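Local atomic coordinates of GrgF (Penicillium sp. sh18, PDB entry 6LZH), a protein that acts as a polyketide transferase in the biosynthesis of gregatin A, a fungal polyketide with an alkylated furanone core. Residues I227-D240 / M255-H269. Numbering follows the deposited sequence.
Sequences ISPTPAMMVTPELD and MKEPKELDILKGKGH. With NA (sodium ion), chain C.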
loop_
_atom_site.group_PDB
_atom_site.type_symbol
_atom_site.label_atom_id
_atom_site.label_comp_id
_atom_site.label_asym_id
_atom_site.label_seq_id
_atom_site.Cartn_x
_atom_site.Cartn_y
_atom_site.Cartn_z
ATOM N N ILE A 227 -13.416 6.794 -7.755
ATOM C CA ILE A 227 -14.529 7.129 -6.878
ATOM C C ILE A 227 -15.833 7.136 -7.665
ATOM O O ILE A 227 -16.829 6.531 -7.256
ATOM C CB ILE A 227 -14.266 8.470 -6.174
ATOM C CG1 ILE A 227 -13.032 8.360 -5.267
ATOM C CG2 ILE A 227 -15.520 8.919 -5.405
ATOM C CD1 ILE A 227 -12.496 9.706 -4.799
ATOM N N SER A 228 -15.841 7.790 -8.820
ATOM C CA SER A 228 -17.084 7.877 -9.575
ATOM C C SER A 228 -17.565 6.467 -9.928
ATOM O O SER A 228 -16.759 5.614 -10.316
ATOM C CB SER A 228 -16.905 8.708 -10.845
ATOM O OG SER A 228 -18.000 8.537 -11.733
ATOM N N PRO A 229 -18.874 6.195 -9.856
ATOM C CA PRO A 229 -19.925 7.215 -9.758
ATOM C C PRO A 229 -20.392 7.616 -8.351
ATOM O O PRO A 229 -21.464 8.239 -8.248
ATOM C CB PRO A 229 -21.073 6.577 -10.536
ATOM C CG PRO A 229 -20.920 5.105 -10.226
ATOM C CD PRO A 229 -19.427 4.852 -10.110
ATOM N N THR A 230 -19.623 7.294 -7.311
ATOM C CA THR A 230 -19.960 7.738 -5.958
ATOM C C THR A 230 -19.771 9.247 -5.833
ATOM O O THR A 230 -18.645 9.730 -5.980
ATOM C CB THR A 230 -19.087 7.038 -4.917
ATOM O OG1 THR A 230 -19.293 5.618 -4.969
ATOM C CG2 THR A 230 -19.419 7.571 -3.513
ATOM N N PRO A 231 -20.821 10.019 -5.539
ATOM C CA PRO A 231 -20.674 11.478 -5.473
ATOM C C PRO A 231 -19.651 11.895 -4.424
ATOM O O PRO A 231 -19.648 11.391 -3.301
ATOM C CB PRO A 231 -22.083 11.958 -5.099
ATOM C CG PRO A 231 -22.985 10.842 -5.458
ATOM C CD PRO A 231 -22.203 9.586 -5.268
ATOM N N ALA A 232 -18.786 12.838 -4.797
ATOM C CA ALA A 232 -17.686 13.265 -3.944
ATOM C C ALA A 232 -17.595 14.783 -3.918
ATOM O O ALA A 232 -17.760 15.447 -4.947
ATOM C CB ALA A 232 -16.344 12.686 -4.421
ATOM N N MET A 233 -17.341 15.332 -2.735
ATOM C CA MET A 233 -17.209 16.768 -2.571
ATOM C C MET A 233 -15.863 17.089 -1.950
ATOM O O MET A 233 -15.485 16.493 -0.935
ATOM C CB MET A 233 -18.324 17.323 -1.691
ATOM C CG MET A 233 -18.144 18.772 -1.405
ATOM S SD MET A 233 -19.572 19.381 -0.454
ATOM C CE MET A 233 -19.140 21.116 -0.332
ATOM N N MET A 234 -15.151 18.047 -2.530
ATOM C CA MET A 234 -13.951 18.556 -1.893
ATOM C C MET A 234 -14.202 19.957 -1.369
ATOM O O MET A 234 -14.827 20.786 -2.050
ATOM C CB MET A 234 -12.760 18.589 -2.851
ATOM C CG MET A 234 -11.456 18.832 -2.089
ATOM S SD MET A 234 -10.045 18.753 -3.195
ATOM C CE MET A 234 -9.994 17.008 -3.617
ATOM N N VAL A 235 -13.687 20.221 -0.172
ATOM C CA VAL A 235 -13.808 21.522 0.485
ATOM C C VAL A 235 -12.404 22.037 0.744
ATOM O O VAL A 235 -11.696 21.533 1.630
ATOM C CB VAL A 235 -14.620 21.442 1.779
ATOM C CG1 VAL A 235 -14.684 22.815 2.448
ATOM C CG2 VAL A 235 -16.010 20.903 1.466
ATOM N N THR A 236 -11.997 23.036 -0.037
ATOM C CA THR A 236 -10.599 23.432 -0.136
ATOM C C THR A 236 -10.456 24.876 0.328
ATOM O O THR A 236 -11.038 25.781 -0.294
ATOM C CB THR A 236 -10.102 23.273 -1.581
ATOM O OG1 THR A 236 -10.040 21.880 -1.920
ATOM C CG2 THR A 236 -8.725 23.885 -1.759
ATOM N N PRO A 237 -9.716 25.143 1.401
ATOM C CA PRO A 237 -9.431 26.534 1.756
ATOM C C PRO A 237 -8.634 27.182 0.635
ATOM O O PRO A 237 -7.776 26.544 0.022
ATOM C CB PRO A 237 -8.619 26.418 3.052
ATOM C CG PRO A 237 -8.938 25.014 3.603
ATOM C CD PRO A 237 -9.088 24.189 2.340
ATOM N N GLU A 238 -8.969 28.443 0.328
ATOM C CA GLU A 238 -8.316 29.130 -0.789
ATOM C C GLU A 238 -6.833 29.348 -0.524
ATOM O O GLU A 238 -6.018 29.300 -1.456
ATOM C CB GLU A 238 -9.000 30.471 -1.076
ATOM C CG GLU A 238 -8.248 31.380 -2.075
ATOM C CD GLU A 238 -8.841 32.796 -2.171
ATOM O OE1 GLU A 238 -9.752 33.139 -1.390
ATOM O OE2 GLU A 238 -8.377 33.581 -3.021
ATOM N N LEU A 239 -6.467 29.566 0.728
ATOM C CA LEU A 239 -5.132 29.995 1.117
ATOM C C LEU A 239 -4.457 28.951 1.998
ATOM O O LEU A 239 -3.756 29.281 2.963
ATOM C CB LEU A 239 -5.196 31.345 1.830
ATOM C CG LEU A 239 -5.928 32.438 1.043
ATOM C CD1 LEU A 239 -6.026 33.728 1.884
ATOM C CD2 LEU A 239 -5.245 32.681 -0.321
ATOM N N ASP A 240 -4.658 27.673 1.670
ATOM C CA ASP A 240 -4.098 26.579 2.457
ATOM C C ASP A 240 -2.620 26.451 2.100
ATOM O O ASP A 240 -2.275 26.037 0.991
ATOM C CB ASP A 240 -4.849 25.266 2.199
ATOM C CG ASP A 240 -4.601 24.230 3.297
ATOM O OD1 ASP A 240 -3.493 24.250 3.907
ATOM O OD2 ASP A 240 -5.508 23.394 3.558
ATOM N N MET A 255 -10.127 13.575 -10.210
ATOM C CA MET A 255 -11.374 12.870 -9.978
ATOM C C MET A 255 -12.326 13.015 -11.174
ATOM O O MET A 255 -12.247 13.959 -11.967
ATOM C CB MET A 255 -12.042 13.388 -8.695
ATOM C CG MET A 255 -11.203 13.091 -7.444
ATOM S SD MET A 255 -11.560 14.183 -6.049
ATOM C CE MET A 255 -13.268 13.786 -5.718
ATOM N N LYS A 256 -13.241 12.058 -11.294
ATOM C CA LYS A 256 -14.298 12.120 -12.296
ATOM C C LYS A 256 -15.597 12.672 -11.703
ATOM O O LYS A 256 -15.809 12.658 -10.483
ATOM C CB LYS A 256 -14.557 10.737 -12.888
ATOM C CG LYS A 256 -13.422 10.196 -13.769
ATOM C CD LYS A 256 -13.592 8.685 -13.923
ATOM C CE LYS A 256 -13.224 8.177 -15.302
ATOM N NZ LYS A 256 -11.763 8.261 -15.566
ATOM N N GLU A 257 -16.484 13.143 -12.589
ATOM C CA GLU A 257 -17.850 13.476 -12.183
ATOM C C GLU A 257 -18.581 12.196 -11.785
ATOM O O GLU A 257 -18.295 11.127 -12.325
ATOM C CB GLU A 257 -18.606 14.172 -13.322
ATOM C CG GLU A 257 -18.098 15.582 -13.688
ATOM C CD GLU A 257 -18.281 16.574 -12.560
ATOM O OE1 GLU A 257 -19.184 16.358 -11.710
ATOM O OE2 GLU A 257 -17.532 17.574 -12.535
ATOM N N PRO A 258 -19.545 12.272 -10.851
ATOM C CA PRO A 258 -20.015 13.489 -10.174
ATOM C C PRO A 258 -19.104 13.924 -9.020
ATOM O O PRO A 258 -18.843 13.169 -8.080
ATOM C CB PRO A 258 -21.407 13.090 -9.664
ATOM C CG PRO A 258 -21.284 11.607 -9.384
ATOM C CD PRO A 258 -20.265 11.069 -10.390
ATOM N N LYS A 259 -18.626 15.158 -9.101
ATOM C CA LYS A 259 -17.739 15.700 -8.085
ATOM C C LYS A 259 -18.061 17.172 -7.934
ATOM O O LYS A 259 -18.419 17.833 -8.906
ATOM C CB LYS A 259 -16.258 15.510 -8.440
ATOM C CG LYS A 259 -15.855 16.231 -9.726
ATOM C CD LYS A 259 -14.419 15.932 -10.128
ATOM C CE LYS A 259 -14.019 16.768 -11.351
ATOM N NZ LYS A 259 -12.586 16.556 -11.695
ATOM N N GLU A 260 -17.973 17.674 -6.710
ATOM C CA GLU A 260 -18.318 19.064 -6.447
ATOM C C GLU A 260 -17.268 19.702 -5.558
ATOM O O GLU A 260 -16.781 19.084 -4.605
ATOM C CB GLU A 260 -19.709 19.185 -5.790
ATOM C CG GLU A 260 -20.826 18.590 -6.645
ATOM C CD GLU A 260 -22.211 18.788 -6.037
ATOM O OE1 GLU A 260 -22.356 19.650 -5.142
ATOM O OE2 GLU A 260 -23.149 18.079 -6.474
ATOM N N LEU A 261 -16.929 20.949 -5.871
ATOM C CA LEU A 261 -15.864 21.681 -5.199
ATOM C C LEU A 261 -16.430 22.897 -4.483
ATOM O O LEU A 261 -17.162 23.688 -5.086
ATOM C CB LEU A 261 -14.805 22.145 -6.203
ATOM C CG LEU A 261 -13.673 23.005 -5.628
ATOM C CD1 LEU A 261 -12.812 22.202 -4.630
ATOM C CD2 LEU A 261 -12.810 23.550 -6.763
ATOM N N ASP A 262 -16.056 23.068 -3.217
ATOM C CA ASP A 262 -16.295 24.316 -2.490
ATOM C C ASP A 262 -14.954 24.903 -2.082
ATOM O O ASP A 262 -14.147 24.216 -1.451
ATOM C CB ASP A 262 -17.165 24.078 -1.252
ATOM C CG ASP A 262 -17.516 25.368 -0.538
ATOM O OD1 ASP A 262 -17.373 26.438 -1.177
ATOM O OD2 ASP A 262 -17.946 25.309 0.635
ATOM N N ILE A 263 -14.700 26.154 -2.466
ATOM C CA ILE A 263 -13.509 26.883 -2.036
ATOM C C ILE A 263 -13.878 27.743 -0.839
ATOM O O ILE A 263 -14.813 28.545 -0.922
ATOM C CB ILE A 263 -12.955 27.771 -3.168
ATOM C CG1 ILE A 263 -12.660 26.949 -4.418
ATOM C CG2 ILE A 263 -11.703 28.515 -2.686
ATOM C CD1 ILE A 263 -11.446 26.061 -4.291
ATOM N N LEU A 264 -13.118 27.634 0.255
ATOM C CA LEU A 264 -13.372 28.492 1.421
ATOM C C LEU A 264 -12.573 29.775 1.227
ATOM O O LEU A 264 -11.373 29.822 1.505
ATOM C CB LEU A 264 -12.998 27.793 2.717
ATOM C CG LEU A 264 -13.645 26.430 2.989
ATOM C CD1 LEU A 264 -13.265 25.951 4.377
ATOM C CD2 LEU A 264 -15.163 26.513 2.852
ATOM N N LYS A 265 -13.255 30.821 0.765
ATOM C CA LYS A 265 -12.582 32.056 0.373
ATOM C C LYS A 265 -11.869 32.696 1.561
ATOM O O LYS A 265 -12.445 32.852 2.639
ATOM C CB LYS A 265 -13.598 33.025 -0.227
ATOM C CG LYS A 265 -13.856 32.819 -1.721
ATOM C CD LYS A 265 -12.732 33.440 -2.564
ATOM C CE LYS A 265 -12.683 32.884 -3.991
ATOM N NZ LYS A 265 -11.537 31.933 -4.197
ATOM N N GLY A 266 -10.602 33.050 1.366
ATOM C CA GLY A 266 -9.846 33.749 2.384
ATOM C C GLY A 266 -9.344 32.904 3.534
ATOM O O GLY A 266 -8.778 33.458 4.484
ATOM N N LYS A 267 -9.510 31.590 3.487
ATOM C CA LYS A 267 -9.212 30.746 4.633
ATOM C C LYS A 267 -8.017 29.853 4.354
ATOM O O LYS A 267 -7.784 29.429 3.214
ATOM C CB LYS A 267 -10.421 29.885 5.008
ATOM C CG LYS A 267 -11.699 30.689 5.265
ATOM C CD LYS A 267 -11.482 31.753 6.334
ATOM C CE LYS A 267 -12.762 32.540 6.573
ATOM N NZ LYS A 267 -12.581 33.560 7.644
ATOM N N GLY A 268 -7.264 29.576 5.419
ATOM C CA GLY A 268 -6.174 28.627 5.391
ATOM C C GLY A 268 -6.608 27.266 5.896
ATOM O O GLY A 268 -7.802 26.952 5.966
ATOM N N HIS A 269 -5.615 26.462 6.298
ATOM C CA HIS A 269 -5.845 25.044 6.559
ATOM C C HIS A 269 -6.771 24.821 7.739
ATOM O O HIS A 269 -7.535 23.850 7.760
ATOM C CB HIS A 269 -4.527 24.322 6.829
ATOM C CG HIS A 269 -4.673 22.834 6.888
ATOM N ND1 HIS A 269 -5.162 22.091 5.832
ATOM C CD2 HIS A 269 -4.410 21.952 7.882
ATOM C CE1 HIS A 269 -5.194 20.816 6.175
ATOM N NE2 HIS A 269 -4.727 20.702 7.407
HETATM NA NA NA C . -17.210 28.858 -0.944
HETATM O O HOH W 1 -13.699 9.990 -9.541
HETATM O O HOH W 2 -17.457 10.705 -8.073
HETATM O O HOH W 3 -2.950 27.325 5.750
HETATM O O HOH W 4 -18.147 28.103 1.223
HETATM O O HOH W 5 -16.379 30.826 0.815
#
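Met234 and Asp262 are joined at the middle of two parallel strands, 232-237 and 259-264, where Asp262 N meets Met234 O at 2.8 Å in a nearly straight bond (172°). The ladder continues to Thr236 and Leu264, while at the N-terminal end the bond from Ala232 N to Pro258 O is weak. Packing is close on the face of Ala232 and Met234: the bent chain of Met255 brings its CE within 3.5 Å of Ala232 CB, and its SD meets Met234 CE at 4.0 Å. Leu122 of helix 116-127 also touches Met255. On the other face, Val235 CG1 lies against Leu264 CD2. The two parallel strands, connected by helix 245-254, form a beta-alpha-beta unit at the edge of the alpha/beta hydrolase sheet, whose strand ends carry catalytic loops. There His269 ND1 donates to the syn lone pair of Asp240 OD2 at 2.6 Å, in the ring plane although carboxylate and ring are turned 48° apart. Cys243 N holds OD1, and the ring touches Cys115, consistent with a Cys-His-Asp triad. The buried Asp262 binds the sodium ion through OD1, and Ile263 through its O, each at 2.4 Å, with two waters completing the contacts seen here. The solvent side, at the turn Leu264-Lys267, is looser. There the extended chain of Glu238, its CG anti to the backbone N (chi1 170°), carries OE1 to Gly266 N at 2.9 Å, on the anti side of the carboxylate; OE1 also forms a salt bridge with Lys265 NZ at 3.5 Å. Replacing this glutamate by an alanine would probably leave Gly266 N without this acceptor and remove a nearby negative charge from Lys265. Leu239 N also donates to Lys267 O of the same turn.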